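Local atomic coordinates of heme oxygenase 1 (Synechocystis sp., PDB entry 1WE1), a protein that probably opens the heme ring with reduced hemoprotein reductase and oxygen, giving biliverdin IXalpha, carbon monoxide and ferrous iron for antenna chromophore synthesis. Residues I69-L74 / R172-D177. Numbering follows the deposited sequence.
Sequences IYFPEL and RQAMND. With HEM (protoporphyrin IX containing Fe), chain H.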
ATOM      1  N   ILE A  69       0.679  -9.643  14.789  1.00 63.48           N
ATOM      2  CA  ILE A  69       0.422  -8.479  13.953  1.00 62.30           C
ATOM      3  C   ILE A  69      -0.875  -8.649  13.162  1.00 62.04           C
ATOM      4  O   ILE A  69      -1.064  -8.050  12.100  1.00 61.64           O
ATOM      5  CB  ILE A  69       1.593  -8.223  12.987  1.00 60.59           C
ATOM      6  CG1 ILE A  69       1.752  -9.394  12.020  1.00 60.79           C
ATOM      7  CG2 ILE A  69       2.870  -8.045  13.778  1.00 60.42           C
ATOM      8  CD1 ILE A  69       2.786  -9.151  10.928  1.00 61.59           C
ATOM      9  N   TYR A  70      -1.767  -9.472  13.694  1.00 60.76           N
ATOM     10  CA  TYR A  70      -3.041  -9.721  13.048  1.00 61.61           C
ATOM     11  C   TYR A  70      -4.103  -8.767  13.584  1.00 60.38           C
ATOM     12  O   TYR A  70      -4.736  -9.034  14.607  1.00 60.08           O
ATOM     13  CB  TYR A  70      -3.478 -11.168  13.279  1.00 64.60           C
ATOM     14  CG  TYR A  70      -4.808 -11.495  12.643  1.00 68.15           C
ATOM     15  CD1 TYR A  70      -4.933 -11.595  11.253  1.00 70.21           C
ATOM     16  CD2 TYR A  70      -5.951 -11.671  13.424  1.00 68.54           C
ATOM     17  CE1 TYR A  70      -6.172 -11.861  10.657  1.00 70.95           C
ATOM     18  CE2 TYR A  70      -7.190 -11.933  12.840  1.00 70.32           C
ATOM     19  CZ  TYR A  70      -7.293 -12.025  11.458  1.00 70.52           C
ATOM     20  OH  TYR A  70      -8.517 -12.267  10.883  1.00 72.40           O
ATOM     21  N   PHE A  71      -4.288  -7.654  12.879  1.00 58.48           N
ATOM     22  CA  PHE A  71      -5.258  -6.630  13.244  1.00 55.72           C
ATOM     23  C   PHE A  71      -6.245  -6.420  12.098  1.00 54.69           C
ATOM     24  O   PHE A  71      -6.090  -5.496  11.300  1.00 52.78           O
ATOM     25  CB  PHE A  71      -4.546  -5.309  13.526  1.00 55.08           C
ATOM     26  CG  PHE A  71      -3.547  -5.379  14.641  1.00 55.00           C
ATOM     27  CD1 PHE A  71      -3.965  -5.393  15.968  1.00 55.14           C
ATOM     28  CD2 PHE A  71      -2.182  -5.409  14.365  1.00 54.77           C
ATOM     29  CE1 PHE A  71      -3.035  -5.435  17.008  1.00 54.37           C
ATOM     30  CE2 PHE A  71      -1.245  -5.449  15.395  1.00 53.92           C
ATOM     31  CZ  PHE A  71      -1.670  -5.461  16.718  1.00 54.39           C
ATOM     32  N   PRO A  72      -7.280  -7.270  12.011  1.00 54.86           N
ATOM     33  CA  PRO A  72      -8.294  -7.167  10.953  1.00 53.79           C
ATOM     34  C   PRO A  72      -8.901  -5.769  10.833  1.00 53.17           C
ATOM     35  O   PRO A  72      -9.686  -5.494   9.924  1.00 52.21           O
ATOM     36  CB  PRO A  72      -9.322  -8.228  11.354  1.00 53.98           C
ATOM     37  CG  PRO A  72      -9.170  -8.315  12.852  1.00 53.90           C
ATOM     38  CD  PRO A  72      -7.673  -8.273  13.019  1.00 54.48           C
ATOM     39  N   GLU A  73      -8.529  -4.890  11.756  1.00 52.54           N
ATOM     40  CA  GLU A  73      -9.016  -3.521  11.746  1.00 53.71           C
ATOM     41  C   GLU A  73      -8.270  -2.737  10.675  1.00 52.16           C
ATOM     42  O   GLU A  73      -8.672  -1.635  10.308  1.00 53.40           O
ATOM     43  CB  GLU A  73      -8.784  -2.862  13.109  1.00 56.62           C
ATOM     44  CG  GLU A  73      -9.310  -3.681  14.273  1.00 62.61           C
ATOM     45  CD  GLU A  73      -8.260  -4.600  14.872  1.00 64.73           C
ATOM     46  OE1 GLU A  73      -7.392  -4.089  15.612  1.00 68.18           O
ATOM     47  OE2 GLU A  73      -8.297  -5.823  14.606  1.00 65.17           O
ATOM     48  N   LEU A  74      -7.173  -3.308  10.186  1.00 49.40           N
ATOM     49  CA  LEU A  74      -6.374  -2.666   9.159  1.00 46.69           C
ATOM     50  C   LEU A  74      -6.881  -2.991   7.757  1.00 45.57           C
ATOM     51  O   LEU A  74      -6.723  -2.181   6.843  1.00 43.25           O
ATOM     52  CB  LEU A  74      -4.904  -3.087   9.277  1.00 44.99           C
ATOM     53  CG  LEU A  74      -4.166  -2.609  10.531  1.00 47.35           C
ATOM     54  CD1 LEU A  74      -2.744  -3.193  10.560  1.00 45.51           C
ATOM     55  CD2 LEU A  74      -4.137  -1.088  10.560  1.00 44.07           C
ATOM     56  N   ARG A 172       3.577  -1.037  16.501  1.00 60.69           N
ATOM     57  CA  ARG A 172       5.042  -1.063  16.580  1.00 61.78           C
ATOM     58  C   ARG A 172       5.421  -1.984  17.735  1.00 63.36           C
ATOM     59  O   ARG A 172       6.339  -2.798  17.637  1.00 62.09           O
ATOM     60  CB  ARG A 172       5.598   0.326  16.878  1.00 62.04           C
ATOM     61  CG  ARG A 172       5.440   1.352  15.785  1.00 63.65           C
ATOM     62  CD  ARG A 172       5.682   2.724  16.379  1.00 66.82           C
ATOM     63  NE  ARG A 172       5.732   3.791  15.387  1.00 68.82           N
ATOM     64  CZ  ARG A 172       6.629   3.862  14.407  1.00 71.32           C
ATOM     65  NH1 ARG A 172       6.589   4.883  13.558  1.00 71.95           N
ATOM     66  NH2 ARG A 172       7.553   2.911  14.269  1.00 69.66           N
ATOM     67  N   GLN A 173       4.698  -1.823  18.839  1.00 65.14           N
ATOM     68  CA  GLN A 173       4.894  -2.621  20.039  1.00 66.04           C
ATOM     69  C   GLN A 173       4.754  -4.088  19.654  1.00 65.28           C
ATOM     70  O   GLN A 173       5.636  -4.904  19.935  1.00 65.12           O
ATOM     71  CB  GLN A 173       3.831  -2.248  21.087  1.00 68.43           C
ATOM     72  CG  GLN A 173       3.881  -3.053  22.387  1.00 69.80           C
ATOM     73  CD  GLN A 173       5.196  -2.885  23.127  1.00 71.84           C
ATOM     74  OE1 GLN A 173       5.626  -1.763  23.410  1.00 72.95           O
ATOM     75  NE2 GLN A 173       5.844  -4.002  23.448  1.00 72.14           N
ATOM     76  N   ALA A 174       3.641  -4.408  19.000  1.00 64.00           N
ATOM     77  CA  ALA A 174       3.371  -5.770  18.564  1.00 64.47           C
ATOM     78  C   ALA A 174       4.598  -6.361  17.880  1.00 65.03           C
ATOM     79  O   ALA A 174       4.992  -7.490  18.165  1.00 66.54           O
ATOM     80  CB  ALA A 174       2.186  -5.787  17.618  1.00 64.35           C
ATOM     81  N   MET A 175       5.208  -5.590  16.987  1.00 65.28           N
ATOM     82  CA  MET A 175       6.396  -6.045  16.280  1.00 66.09           C
ATOM     83  C   MET A 175       7.575  -6.282  17.225  1.00 65.74           C
ATOM     84  O   MET A 175       8.315  -7.254  17.068  1.00 64.30           O
ATOM     85  CB  MET A 175       6.804  -5.026  15.213  1.00 67.04           C
ATOM     86  CG  MET A 175       5.861  -4.929  14.027  1.00 69.06           C
ATOM     87  SD  MET A 175       6.633  -4.099  12.612  1.00 72.17           S
ATOM     88  CE  MET A 175       6.638  -2.382  13.163  1.00 68.59           C
ATOM     89  N   ASN A 176       7.740  -5.386  18.198  1.00 66.43           N
ATOM     90  CA  ASN A 176       8.828  -5.474  19.168  1.00 68.05           C
ATOM     91  C   ASN A 176       8.699  -6.624  20.165  1.00 68.52           C
ATOM     92  O   ASN A 176       9.623  -6.888  20.936  1.00 67.39           O
ATOM     93  CB  ASN A 176       8.957  -4.154  19.927  1.00 67.60           C
ATOM     94  CG  ASN A 176       9.392  -3.014  19.030  1.00 69.68           C
ATOM     95  OD1 ASN A 176      10.444  -3.076  18.390  1.00 67.85           O
ATOM     96  ND2 ASN A 176       8.579  -1.964  18.975  1.00 71.97           N
ATOM     97  N   ASP A 177       7.553  -7.301  20.154  1.00 69.11           N
ATOM     98  CA  ASP A 177       7.332  -8.430  21.047  1.00 70.59           C
ATOM     99  C   ASP A 177       7.211  -9.713  20.236  1.00 70.32           C
ATOM    100  O   ASP A 177       6.601 -10.686  20.681  1.00 70.15           O
ATOM    101  CB  ASP A 177       6.058  -8.241  21.884  1.00 72.20           C
ATOM    102  CG  ASP A 177       6.075  -6.961  22.710  1.00 75.04           C
ATOM    103  OD1 ASP A 177       7.161  -6.575  23.200  1.00 75.83           O
ATOM    104  OD2 ASP A 177       4.995  -6.349  22.881  1.00 76.49           O
TER
HETATM  105  CHA HEM H 300       6.026   6.509   6.814  1.00 50.55           C
HETATM  106  CHB HEM H 300       5.373   3.080   3.465  1.00 46.77           C
HETATM  107  CHC HEM H 300       5.425   6.585   0.108  1.00 48.70           C
HETATM  108  CHD HEM H 300       4.516   9.793   3.557  1.00 51.06           C
HETATM  109  C1A HEM H 300       5.987   5.232   6.213  1.00 48.65           C
HETATM  110  C2A HEM H 300       6.214   3.957   6.874  1.00 48.54           C
HETATM  111  C3A HEM H 300       6.077   2.990   5.916  1.00 48.00           C
HETATM  112  C4A HEM H 300       5.695   3.689   4.680  1.00 47.97           C
HETATM  113  CMA HEM H 300       6.246   1.507   6.048  1.00 44.47           C
HETATM  114  CAA HEM H 300       6.483   3.754   8.357  1.00 46.32           C
HETATM  115  CBA HEM H 300       7.919   4.092   8.827  1.00 46.58           C
HETATM  116  CGA HEM H 300       8.152   3.876  10.208  1.00 47.74           C
HETATM  117  O1A HEM H 300       8.786   2.789  10.511  1.00 46.01           O
HETATM  118  O2A HEM H 300       7.775   4.660  11.102  1.00 47.50           O
HETATM  119  C1B HEM H 300       5.365   3.736   2.223  1.00 46.77           C
HETATM  120  C2B HEM H 300       5.364   3.062   0.926  1.00 46.22           C
HETATM  121  C3B HEM H 300       5.319   4.045  -0.019  1.00 47.44           C
HETATM  122  C4B HEM H 300       5.375   5.313   0.707  1.00 46.89           C
HETATM  123  CMB HEM H 300       5.379   1.565   0.742  1.00 44.17           C
HETATM  124  CAB HEM H 300       5.178   3.922  -1.524  1.00 45.90           C
HETATM  125  CBB HEM H 300       6.375   3.225  -2.223  1.00 47.21           C
HETATM  126  C1C HEM H 300       5.096   7.762   0.732  1.00 49.09           C
HETATM  127  C2C HEM H 300       4.770   9.016   0.067  1.00 51.87           C
HETATM  128  C3C HEM H 300       4.753   9.942   1.046  1.00 52.66           C
HETATM  129  C4C HEM H 300       4.752   9.236   2.307  1.00 50.91           C
HETATM  130  CMC HEM H 300       4.514   9.168  -1.420  1.00 48.94           C
HETATM  131  CAC HEM H 300       4.758  11.464   0.880  1.00 52.37           C
HETATM  132  CBC HEM H 300       3.308  12.021   0.811  1.00 54.90           C
HETATM  133  C1D HEM H 300       4.831   9.180   4.794  1.00 53.11           C
HETATM  134  C2D HEM H 300       4.791   9.866   6.084  1.00 52.48           C
HETATM  135  C3D HEM H 300       5.168   8.937   7.000  1.00 53.72           C
HETATM  136  C4D HEM H 300       5.497   7.695   6.256  1.00 50.68           C
HETATM  137  CMD HEM H 300       4.411  11.303   6.236  1.00 50.54           C
HETATM  138  CAD HEM H 300       5.276   9.041   8.502  1.00 56.87           C
HETATM  139  CBD HEM H 300       6.758   9.376   8.983  1.00 62.38           C
HETATM  140  CGD HEM H 300       6.939   9.202  10.376  1.00 67.00           C
HETATM  141  O1D HEM H 300       6.437   8.178  10.974  1.00 70.02           O
HETATM  142  O2D HEM H 300       7.599  10.048  11.047  1.00 67.47           O
HETATM  143  NA  HEM H 300       5.695   5.052   4.882  1.00 49.14           N
HETATM  144  NB  HEM H 300       5.362   5.105   2.077  1.00 46.81           N
HETATM  145  NC  HEM H 300       5.037   7.907   2.129  1.00 50.37           N
HETATM  146  ND  HEM H 300       5.224   7.851   4.942  1.00 50.15           N
HETATM  147 FE   HEM H 300       5.345   6.482   3.521  1.00 47.18          FE
HETATM  148  O   HOH W   1       3.589   6.159   3.754  1.00 47.27           O
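Phe-71 and Ile-69 meet Ala-174 and Met-175 where the loop before helix 77-88 packs on the last turn of helix 164-176, in the all-helical heme oxygenase fold. Phe-71 brings its ring edge, not a face, to the helix: CZ lies 4.0 Å from Ala-174 CB, and that methyl sits near the plane of the ring. CG anti to the carbonyl carbon (chi1 -60°) carries the CZ corner to the methyl. The ring also pairs edge-to-face with Phe-167 of the same helix. Beside it, the CG2 branch of Ile-69 rests at 4.3 Å from Met-175 CG, while Val-121 of helix 120-146 touches the isoleucine too. Met-175 continues inward to helix 5-12 and to Tyr-125, a heme-binding residue. The contact thus illustrates how one helix can carry apolar packing on one side and a cofactor contact on another. From the same final turn Arg-172 sends out a chain extended from CG to NE, whose NH1 donates to HEM O2A at 2.7 Å (152° at the hydrogen), with the oxygen at the guanidinium edge, near its plane. An alanine here would remove the guanidinium and is likely to leave that propionate short of a charge partner, although Arg-10, Tyr-125 and Lys-168 also bond the heme. At the helix end, Gln-173 NE2 gives a nearly straight 2.6 Å hydrogen bond to the syn side of Asp-177 OD2.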